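Choline kinase (Cryptosporidium parvum, PDB 3MES) probably transfers the gamma-phosphate of ATP to choline, and perhaps to ethanolamine, in a magnesium-dependent reaction. Local coordinates at residues B[201-204]-B[205-208]; B[223-226]-B[227-231]; B[391-394]-B[395-398]; B[399-402]-B[403-406]. All coordinates share one frame; numbering follows the deposited sequence.

Contact 1: B[201-204]-B[205-208]; sequences RIYL and WREE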
loop_
_atom_site.group_PDB
_atom_site.type_symbol
_atom_site.label_atom_id
_atom_site.label_comp_id
_atom_site.label_asym_id
_atom_site.label_seq_id
_atom_site.Cartn_x
_atom_site.Cartn_y
_atom_site.Cartn_z
ATOM N N ARG B 201 12.033 29.112 -3.015
ATOM C CA ARG B 201 10.718 29.275 -2.405
ATOM C C ARG B 201 10.807 30.028 -1.081
ATOM O O ARG B 201 9.993 30.911 -0.808
ATOM C CB ARG B 201 10.050 27.912 -2.212
ATOM C CG ARG B 201 8.712 27.954 -1.499
ATOM C CD ARG B 201 7.940 26.667 -1.724
ATOM N NE ARG B 201 7.480 26.551 -3.105
ATOM C CZ ARG B 201 6.939 25.454 -3.627
ATOM N NH1 ARG B 201 6.793 24.363 -2.889
ATOM N NH2 ARG B 201 6.549 25.448 -4.894
ATOM N N ILE B 202 11.798 29.681 -0.265
ATOM C CA ILE B 202 11.996 30.360 1.011
ATOM C C ILE B 202 12.279 31.845 0.816
ATOM O O ILE B 202 11.683 32.691 1.482
ATOM C CB ILE B 202 13.133 29.726 1.836
ATOM C CG1 ILE B 202 12.664 28.412 2.464
ATOM C CG2 ILE B 202 13.600 30.687 2.916
ATOM C CD1 ILE B 202 13.716 27.718 3.308
ATOM N N TYR B 203 13.193 32.162 -0.096
ATOM C CA TYR B 203 13.517 33.553 -0.378
ATOM C C TYR B 203 12.292 34.266 -0.951
ATOM O O TYR B 203 11.972 35.392 -0.562
ATOM C CB TYR B 203 14.702 33.658 -1.343
ATOM C CG TYR B 203 15.958 32.973 -0.851
ATOM C CD1 TYR B 203 16.772 32.257 -1.720
ATOM C CD2 TYR B 203 16.323 33.032 0.488
ATOM C CE1 TYR B 203 17.919 31.627 -1.269
ATOM C CE2 TYR B 203 17.466 32.407 0.947
ATOM C CZ TYR B 203 18.259 31.705 0.068
ATOM O OH TYR B 203 19.395 31.083 0.530
ATOM N N LEU B 204 11.603 33.594 -1.865
ATOM C CA LEU B 204 10.410 34.153 -2.482
ATOM C C LEU B 204 9.340 34.465 -1.437
ATOM O O LEU B 204 8.745 35.542 -1.445
ATOM C CB LEU B 204 9.848 33.179 -3.516
ATOM C CG LEU B 204 9.140 33.813 -4.708
ATOM C CD1 LEU B 204 10.178 34.401 -5.653
ATOM C CD2 LEU B 204 8.271 32.785 -5.424
ATOM N N TRP B 205 9.095 33.515 -0.540
ATOM C CA TRP B 205 8.070 33.694 0.484
ATOM C C TRP B 205 8.534 34.609 1.614
ATOM O O TRP B 205 7.715 35.220 2.303
ATOM C CB TRP B 205 7.589 32.346 1.032
ATOM C CG TRP B 205 6.785 31.561 0.041
ATOM C CD1 TRP B 205 6.343 31.992 -1.179
ATOM C CD2 TRP B 205 6.290 30.225 0.197
ATOM N NE1 TRP B 205 5.622 31.000 -1.799
ATOM C CE2 TRP B 205 5.573 29.905 -0.975
ATOM C CE3 TRP B 205 6.389 29.264 1.209
ATOM C CZ2 TRP B 205 4.959 28.668 -1.162
ATOM C CZ3 TRP B 205 5.782 28.036 1.021
ATOM C CH2 TRP B 205 5.074 27.749 -0.155
ATOM N N ARG B 206 9.848 34.710 1.799
ATOM C CA ARG B 206 10.396 35.636 2.782
ATOM C C ARG B 206 10.005 37.066 2.431
ATOM O O ARG B 206 9.587 37.836 3.294
ATOM C CB ARG B 206 11.917 35.523 2.850
ATOM C CG ARG B 206 12.563 36.560 3.751
ATOM C CD ARG B 206 14.075 36.473 3.687
ATOM N NE ARG B 206 14.570 36.648 2.324
ATOM C CZ ARG B 206 15.845 36.524 1.973
ATOM N NH1 ARG B 206 16.761 36.223 2.884
ATOM N NH2 ARG B 206 16.206 36.698 0.709
ATOM N N GLU B 207 10.144 37.410 1.155
ATOM C CA GLU B 207 9.809 38.746 0.680
ATOM C C GLU B 207 8.311 39.028 0.770
ATOM O O GLU B 207 7.909 40.138 1.113
ATOM C CB GLU B 207 10.318 38.956 -0.747
ATOM C CG GLU B 207 11.832 39.024 -0.843
ATOM C CD GLU B 207 12.424 40.025 0.130
ATOM O OE1 GLU B 207 11.799 41.088 0.338
ATOM O OE2 GLU B 207 13.510 39.750 0.686
ATOM N N GLU B 208 7.488 38.030 0.468
ATOM C CA GLU B 208 6.043 38.191 0.600
ATOM C C GLU B 208 5.666 38.473 2.054
ATOM O O GLU B 208 4.767 39.266 2.329
ATOM C CB GLU B 208 5.295 36.962 0.074
ATOM C CG GLU B 208 5.241 36.867 -1.448
ATOM C CD GLU B 208 4.363 35.725 -1.940
ATOM O OE1 GLU B 208 4.564 35.266 -3.084
ATOM O OE2 GLU B 208 3.473 35.281 -1.185
#
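Arg201 and Trp205 make an i to i+4 contact on helix 198-214, at the surface of the helical lobe of the kinase, where Ile202, Trp205 and Arg206 pack on helix 364-376; the aliphatic part of the arginine is laid over the indole. The evidence is the CH-pi geometry: Arg201 CG stands 3.5 Å from the centroid of the six-membered ring of Trp205, only 4° off the ring normal. The next carbon continues across the same ring, with Arg201 CD 3.4 Å from Trp205 CH2. Both side chains run in the same direction, and the guanidinium plane is almost parallel to the indole, 9° away. The overlap depends on the first torsion of Arg201, which sets CG trans to the backbone N (chi1 176°). Trp205 N donates to Arg201 O at 2.8 Å, the helical bond that accompanies this one-turn spacing. Round the helix, Tyr203 and Arg206 form a looser i to i+3 pair. Tyr203 CD2 lies over one face of the Arg206 guanidinium, 3.7 Å from Arg206 NH2, with the two planes moderately tilted. Tyr203 OH is bonded to Glu236, and Arg201 NH1 to the carbonyl of Tyr288. The indole also meets the ring of Trp374, a residue of the decamethonium pocket, and the Trp205 side chain is about 7 Å from decamethonium (nearest atoms). Chemically, the methylenes of Arg201 supply apolar cover for one indole face while its charged end is anchored by a backbone carbonyl, which probably limits the rotation of both groups.

Contact 2: B[223-226]-B[227-231]; sequences ELYS and KILEE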
loop_
_atom_site.group_PDB
_atom_site.type_symbol
_atom_site.label_atom_id
_atom_site.label_comp_id
_atom_site.label_asym_id
_atom_site.label_seq_id
_atom_site.Cartn_x
_atom_site.Cartn_y
_atom_site.Cartn_z
ATOM N N GLU B 223 10.154 39.423 17.882
ATOM C CA GLU B 223 11.420 38.900 18.389
ATOM C C GLU B 223 11.770 37.573 17.718
ATOM O O GLU B 223 12.897 37.371 17.265
ATOM C CB GLU B 223 11.357 38.724 19.908
ATOM C CG GLU B 223 12.688 38.940 20.612
ATOM C CD GLU B 223 13.107 40.400 20.627
ATOM O OE1 GLU B 223 12.217 41.276 20.560
ATOM O OE2 GLU B 223 14.325 40.672 20.711
ATOM N N LEU B 224 10.794 36.674 17.661
ATOM C CA LEU B 224 10.967 35.384 17.004
ATOM C C LEU B 224 11.174 35.579 15.506
ATOM O O LEU B 224 12.172 35.137 14.936
ATOM C CB LEU B 224 9.742 34.501 17.256
ATOM C CG LEU B 224 9.786 33.049 16.778
ATOM C CD1 LEU B 224 10.993 32.331 17.356
ATOM C CD2 LEU B 224 8.502 32.329 17.156
ATOM N N TYR B 225 10.216 36.251 14.877
ATOM C CA TYR B 225 10.270 36.538 13.450
ATOM C C TYR B 225 11.626 37.105 13.054
ATOM O O TYR B 225 12.188 36.742 12.020
ATOM C CB TYR B 225 9.156 37.517 13.080
ATOM C CG TYR B 225 9.258 38.092 11.687
ATOM C CD1 TYR B 225 8.679 37.445 10.605
ATOM C CD2 TYR B 225 9.918 39.291 11.456
ATOM C CE1 TYR B 225 8.763 37.971 9.330
ATOM C CE2 TYR B 225 10.007 39.825 10.186
ATOM C CZ TYR B 225 9.427 39.162 9.126
ATOM O OH TYR B 225 9.511 39.690 7.858
ATOM N N SER B 226 12.148 37.996 13.889
ATOM C CA SER B 226 13.407 38.667 13.604
ATOM C C SER B 226 14.576 37.688 13.630
ATOM O O SER B 226 15.482 37.768 12.798
ATOM C CB SER B 226 13.638 39.800 14.603
ATOM O OG SER B 226 14.530 40.766 14.078
ATOM N N LYS B 227 14.552 36.760 14.583
ATOM C CA LYS B 227 15.612 35.764 14.704
ATOM C C LYS B 227 15.600 34.798 13.523
ATOM O O LYS B 227 16.645 34.305 13.098
ATOM C CB LYS B 227 15.482 34.989 16.017
ATOM C CG LYS B 227 16.679 34.099 16.326
ATOM C CD LYS B 227 17.852 34.913 16.851
ATOM C CE LYS B 227 19.180 34.212 16.589
ATOM N NZ LYS B 227 19.165 32.785 17.013
ATOM N N ILE B 228 14.410 34.529 12.996
ATOM C CA ILE B 228 14.265 33.638 11.851
ATOM C C ILE B 228 14.873 34.258 10.598
ATOM O O ILE B 228 15.461 33.559 9.772
ATOM C CB ILE B 228 12.785 33.300 11.587
ATOM C CG1 ILE B 228 12.208 32.495 12.751
ATOM C CG2 ILE B 228 12.633 32.535 10.276
ATOM C CD1 ILE B 228 12.932 31.192 13.009
ATOM N N LEU B 229 14.727 35.573 10.465
ATOM C CA LEU B 229 15.287 36.300 9.333
ATOM C C LEU B 229 16.807 36.213 9.317
ATOM O O LEU B 229 17.425 36.246 8.255
ATOM C CB LEU B 229 14.848 37.764 9.363
ATOM C CG LEU B 229 13.383 38.036 9.021
ATOM C CD1 LEU B 229 13.079 39.525 9.101
ATOM C CD2 LEU B 229 13.050 37.488 7.641
ATOM N N GLU B 230 17.405 36.108 10.499
ATOM C CA GLU B 230 18.852 35.975 10.612
ATOM C C GLU B 230 19.294 34.554 10.281
ATOM O O GLU B 230 20.311 34.347 9.619
ATOM C CB GLU B 230 19.317 36.348 12.019
ATOM C CG GLU B 230 18.956 37.761 12.444
ATOM C CD GLU B 230 19.535 38.120 13.799
ATOM O OE1 GLU B 230 19.292 39.251 14.270
ATOM O OE2 GLU B 230 20.233 37.272 14.393
ATOM N N GLU B 231 18.520 33.579 10.748
ATOM C CA GLU B 231 18.822 32.172 10.510
ATOM C C GLU B 231 18.819 31.852 9.020
ATOM O O GLU B 231 19.624 31.050 8.549
ATOM C CB GLU B 231 17.812 31.278 11.237
ATOM C CG GLU B 231 17.861 31.377 12.751
ATOM C CD GLU B 231 19.007 30.586 13.354
ATOM O OE1 GLU B 231 19.304 29.482 12.847
ATOM O OE2 GLU B 231 19.604 31.065 14.341
#
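A trans first torsion (chi1 169°) sends the Tyr225 ring along helix 222-231 toward the next turn, where Leu229, turned the other way about its own CA-CB bond (chi1 -72°), comes to meet it. This is an i to i+4 aromatic-aliphatic contact within a single alpha helix. Leu229 CG lies above one face of the tyrosine ring, displaced from the centre toward the rim, and the CD1 branch makes the closest approach: Leu229 CD1 is 3.3 Å from Tyr225 CE2. The same methyl is 3.7 Å from Tyr225 CZ; it stands above the ring plane but beyond the CE2-CZ rim, and so flanks the hydroxyl-bearing side instead of sitting over the centre. The two side chains cross at a slant. The backbone bond from Leu229 N to Tyr225 O, 3.2 Å long, fixes their spacing. One residue earlier, the bond from Ile228 N to Leu224 O is 3.0 Å, while that from Glu230 N to Ser226 O is weak. Tyr225 and Leu229 both pack on Lys210 of helix 198-214. Leu224 and Ile228 instead touch Phe399 of helix 391-411, so the short helix packs on both longer ones, through different residues. A charged pair follows near its C-terminal end, where Lys227 bends at chi2 and chi4 to return toward Glu231. Lys227 NZ donates to Glu231 OE2 at 3.2 Å, arriving on the anti side of the carboxylate and 21° out of its plane.

Contact 3: B[391-394]-B[395-398]; sequences FTEY and ANTR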
loop_
_atom_site.group_PDB
_atom_site.type_symbol
_atom_site.label_atom_id
_atom_site.label_comp_id
_atom_site.label_asym_id
_atom_site.label_seq_id
_atom_site.Cartn_x
_atom_site.Cartn_y
_atom_site.Cartn_z
ATOM N N PHE B 391 -3.351 32.081 11.201
ATOM C CA PHE B 391 -2.099 31.996 10.455
ATOM C C PHE B 391 -0.903 32.574 11.207
ATOM O O PHE B 391 0.214 32.080 11.070
ATOM C CB PHE B 391 -2.244 32.676 9.092
ATOM C CG PHE B 391 -3.239 32.008 8.185
ATOM C CD1 PHE B 391 -2.859 30.948 7.378
ATOM C CD2 PHE B 391 -4.558 32.438 8.142
ATOM C CE1 PHE B 391 -3.772 30.330 6.544
ATOM C CE2 PHE B 391 -5.476 31.824 7.311
ATOM C CZ PHE B 391 -5.082 30.768 6.512
ATOM N N THR B 392 -1.136 33.622 11.992
ATOM C CA THR B 392 -0.054 34.256 12.747
ATOM C C THR B 392 0.431 33.360 13.881
ATOM O O THR B 392 1.635 33.200 14.090
ATOM C CB THR B 392 -0.478 35.614 13.336
ATOM O OG1 THR B 392 -0.883 36.495 12.281
ATOM C CG2 THR B 392 0.677 36.243 14.090
ATOM N N GLU B 393 -0.510 32.777 14.615
ATOM C CA GLU B 393 -0.161 31.886 15.713
ATOM C C GLU B 393 0.515 30.628 15.184
ATOM O O GLU B 393 1.414 30.080 15.825
ATOM C CB GLU B 393 -1.400 31.518 16.533
ATOM C CG GLU B 393 -1.085 30.754 17.810
ATOM C CD GLU B 393 -0.124 31.505 18.712
ATOM O OE1 GLU B 393 -0.126 32.755 18.675
ATOM O OE2 GLU B 393 0.635 30.847 19.455
ATOM N N TYR B 394 0.083 30.171 14.011
ATOM C CA TYR B 394 0.668 28.979 13.408
ATOM C C TYR B 394 2.108 29.229 12.981
ATOM O O TYR B 394 2.961 28.352 13.107
ATOM C CB TYR B 394 -0.155 28.495 12.212
ATOM C CG TYR B 394 0.443 27.282 11.536
ATOM C CD1 TYR B 394 0.416 26.038 12.150
ATOM C CD2 TYR B 394 1.042 27.383 10.288
ATOM C CE1 TYR B 394 0.967 24.929 11.542
ATOM C CE2 TYR B 394 1.593 26.277 9.670
ATOM C CZ TYR B 394 1.552 25.053 10.302
ATOM O OH TYR B 394 2.096 23.947 9.693
ATOM N N ALA B 395 2.369 30.428 12.472
ATOM C CA ALA B 395 3.716 30.810 12.072
ATOM C C ALA B 395 4.630 30.862 13.292
ATOM O O ALA B 395 5.748 30.347 13.265
ATOM C CB ALA B 395 3.696 32.149 11.358
ATOM N N ASN B 396 4.145 31.487 14.361
ATOM C CA ASN B 396 4.878 31.536 15.620
ATOM C C ASN B 396 5.298 30.141 16.059
ATOM O O ASN B 396 6.396 29.942 16.577
ATOM C CB ASN B 396 4.017 32.169 16.716
ATOM C CG ASN B 396 3.927 33.674 16.595
ATOM O OD1 ASN B 396 3.103 34.311 17.251
ATOM N ND2 ASN B 396 4.780 34.254 15.758
ATOM N N THR B 397 4.412 29.178 15.845
ATOM C CA THR B 397 4.668 27.805 16.254
ATOM C C THR B 397 5.764 27.162 15.406
ATOM O O THR B 397 6.723 26.604 15.943
ATOM C CB THR B 397 3.383 26.957 16.204
ATOM O OG1 THR B 397 2.374 27.583 17.005
ATOM C CG2 THR B 397 3.643 25.556 16.734
ATOM N N ARG B 398 5.628 27.249 14.086
ATOM C CA ARG B 398 6.631 26.678 13.192
ATOM C C ARG B 398 8.008 27.278 13.468
ATOM O O ARG B 398 9.012 26.564 13.482
ATOM C CB ARG B 398 6.248 26.874 11.722
ATOM C CG ARG B 398 4.910 26.265 11.326
ATOM C CD ARG B 398 4.772 24.817 11.789
ATOM N NE ARG B 398 5.860 23.959 11.324
ATOM C CZ ARG B 398 5.822 23.225 10.216
ATOM N NH1 ARG B 398 4.750 23.245 9.434
ATOM N NH2 ARG B 398 6.863 22.472 9.885
#
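Arg398 draws its CG over one face of the Tyr394 ring, 3.9 Å from the centroid and 22° off the normal, a CH-pi contact displaced toward the rim. Arg398 CD follows the ring to its far end, 3.6 Å from Tyr394 CZ. Successive bends at chi2 and chi3 then turn the guanidinium until its plane stands 75° from that of the ring. This brings the phenol oxygen to the guanidinium edge: Arg398 NH1 donates to Tyr394 OH at 2.8 Å, close to its own plane, although the N-H direction is bent to 146°. Tyrosine and arginine are therefore joined twice, by the ring face and by the hydroxyl, and that oxygen is further hydrogen-bonded to Tyr309 OH. Thr397 adds a side-chain bond to the helix backbone, with Thr397 OG1 donating a hydrogen bond to Glu393 O at 2.9 Å. The amide of the same residue, Thr397 N, reaches that carbonyl from the opposite face at 3.1 Å. Tyr394 lines the decamethonium pocket, so Arg398, in the second shell, probably helps to position a ligand-contacting ring. The contact occupies the first two turns of helix 391-411. Arg398 is bonded to Ser367 and His368 on helix 364-376, whose Ser375 packs against Tyr394 and Ala395, while Phe317, just ahead of strand 318-319, meets the tyrosine ring edge-to-face.

Contact 4: B[399-402]-B[403-406]; sequences FTHY and LQKK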
loop_
_atom_site.group_PDB
_atom_site.type_symbol
_atom_site.label_atom_id
_atom_site.label_comp_id
_atom_site.label_asym_id
_atom_site.label_seq_id
_atom_site.Cartn_x
_atom_site.Cartn_y
_atom_site.Cartn_z
ATOM N N PHE B 399 8.049 28.590 13.688
ATOM C CA PHE B 399 9.304 29.263 14.007
ATOM C C PHE B 399 9.853 28.751 15.335
ATOM O O PHE B 399 11.006 28.340 15.421
ATOM C CB PHE B 399 9.126 30.785 14.058
ATOM C CG PHE B 399 8.822 31.410 12.723
ATOM C CD1 PHE B 399 9.199 30.783 11.546
ATOM C CD2 PHE B 399 8.182 32.634 12.647
ATOM C CE1 PHE B 399 8.925 31.356 10.319
ATOM C CE2 PHE B 399 7.908 33.215 11.425
ATOM C CZ PHE B 399 8.282 32.574 10.257
ATOM N N THR B 400 9.017 28.779 16.366
ATOM C CA THR B 400 9.389 28.228 17.661
ATOM C C THR B 400 10.024 26.853 17.481
ATOM O O THR B 400 11.111 26.587 17.994
ATOM C CB THR B 400 8.165 28.101 18.592
ATOM O OG1 THR B 400 7.638 29.403 18.878
ATOM C CG2 THR B 400 8.548 27.420 19.897
ATOM N N HIS B 401 9.344 25.986 16.739
ATOM C CA HIS B 401 9.806 24.613 16.557
ATOM C C HIS B 401 11.107 24.529 15.765
ATOM O O HIS B 401 11.886 23.592 15.944
ATOM C CB HIS B 401 8.722 23.748 15.909
ATOM C CG HIS B 401 7.584 23.421 16.827
ATOM N ND1 HIS B 401 6.329 23.082 16.369
ATOM C CD2 HIS B 401 7.510 23.392 18.179
ATOM C CE1 HIS B 401 5.534 22.850 17.398
ATOM N NE2 HIS B 401 6.226 23.033 18.508
ATOM N N TYR B 402 11.341 25.504 14.891
ATOM C CA TYR B 402 12.608 25.576 14.173
ATOM C C TYR B 402 13.764 25.737 15.152
ATOM O O TYR B 402 14.745 24.997 15.098
ATOM C CB TYR B 402 12.621 26.741 13.184
ATOM C CG TYR B 402 14.006 27.030 12.655
ATOM C CD1 TYR B 402 14.490 26.376 11.533
ATOM C CD2 TYR B 402 14.841 27.939 13.296
ATOM C CE1 TYR B 402 15.760 26.626 11.051
ATOM C CE2 TYR B 402 16.114 28.194 12.823
ATOM C CZ TYR B 402 16.566 27.533 11.699
ATOM O OH TYR B 402 17.828 27.779 11.218
ATOM N N LEU B 403 13.643 26.720 16.038
ATOM C CA LEU B 403 14.653 26.971 17.057
ATOM C C LEU B 403 14.902 25.720 17.881
ATOM O O LEU B 403 16.044 25.298 18.063
ATOM C CB LEU B 403 14.211 28.118 17.967
ATOM C CG LEU B 403 14.730 29.519 17.627
ATOM C CD1 LEU B 403 15.242 29.600 16.197
ATOM C CD2 LEU B 403 13.659 30.569 17.894
ATOM N N GLN B 404 13.818 25.128 18.373
ATOM C CA GLN B 404 13.894 23.937 19.209
ATOM C C GLN B 404 14.564 22.774 18.481
ATOM O O GLN B 404 15.506 22.168 18.996
ATOM C CB GLN B 404 12.495 23.535 19.681
ATOM C CG GLN B 404 12.476 22.378 20.658
ATOM C CD GLN B 404 11.090 22.103 21.207
ATOM O OE1 GLN B 404 10.180 22.923 21.070
ATOM N NE2 GLN B 404 10.921 20.945 21.833
ATOM N N LYS B 405 14.080 22.470 17.281
ATOM C CA LYS B 405 14.631 21.372 16.491
ATOM C C LYS B 405 16.121 21.568 16.204
ATOM O O LYS B 405 16.903 20.620 16.270
ATOM C CB LYS B 405 13.853 21.207 15.182
ATOM C CG LYS B 405 14.174 19.931 14.417
ATOM C CD LYS B 405 13.732 18.683 15.174
ATOM C CE LYS B 405 13.970 17.430 14.340
ATOM N NZ LYS B 405 13.570 16.173 15.037
ATOM N N LYS B 406 16.509 22.801 15.886
ATOM C CA LYS B 406 17.907 23.108 15.612
ATOM C C LYS B 406 18.795 22.818 16.825
ATOM O O LYS B 406 19.907 22.314 16.679
ATOM C CB LYS B 406 18.064 24.563 15.167
ATOM C CG LYS B 406 19.488 24.961 14.805
ATOM C CD LYS B 406 19.520 26.335 14.155
ATOM C CE LYS B 406 20.915 26.698 13.670
ATOM N NZ LYS B 406 21.824 27.075 14.790
#
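The Tyr402 ring has Leu403 CD1 at its edge, in the ring plane and 3.4 Å from Tyr402 CD2, while Lys406 CD approaches the phenol end at a slant. Leu403 is the very next residue, and its methyl comes alongside the ring rather than over it. Lys406 instead lies one turn on, beside the tyrosine and pointing the same way, with Lys406 CD 3.7 Å from Tyr402 OH. The two residues share a trans first torsion, which lets the Lys406 methylenes run beside the phenol. The second flat pair is looser: Gln404 OE1 sits near the plane of the His401 imidazole, 4.0 Å from His401 CD2, with amide and ring planes 69° apart. All of this belongs to the middle of helix 391-411, where the i to i+4 bonding is regular: the bond from Lys405 N to His401 O is 2.8 Å and that from Lys406 N to Tyr402 O is 2.9 Å. The four such bonds linking 399-402 to 403-406 have angles at hydrogen of 160° or more. His401 ND1 is bonded to the hydroxyl of Tyr307, a residue of a magnesium site, so the imidazole probably acts as a second-shell support there, and Lys405 NZ forms a salt bridge with Glu361. Tyr402 OH is bonded to Glu231, whereas the ion pair between Lys406 and that carboxylate is long and weak.

How the contacts relate
Contact 2 joins the others: Leu229 CD2 lies 4.0 Å from Arg206 CG of contact 1, and Leu224 CD2 is 3.2 Å from Asn396 O of contact 3. Toward contact 4, Glu231 OE1 is 2.8 Å from Tyr402 OH, a probable hydrogen bond between helices 222-231 and 391-411. Contacts 3 and 4 adjoin on helix 391-411, their centres 12 Å apart, while contact 1 touches neither. Proximity to the ligands falls along that helix: the nearest atoms of decamethonium are about 3 Å from the Tyr394 side chain in contact 3 and about 11 Å from that of His401 in contact 4.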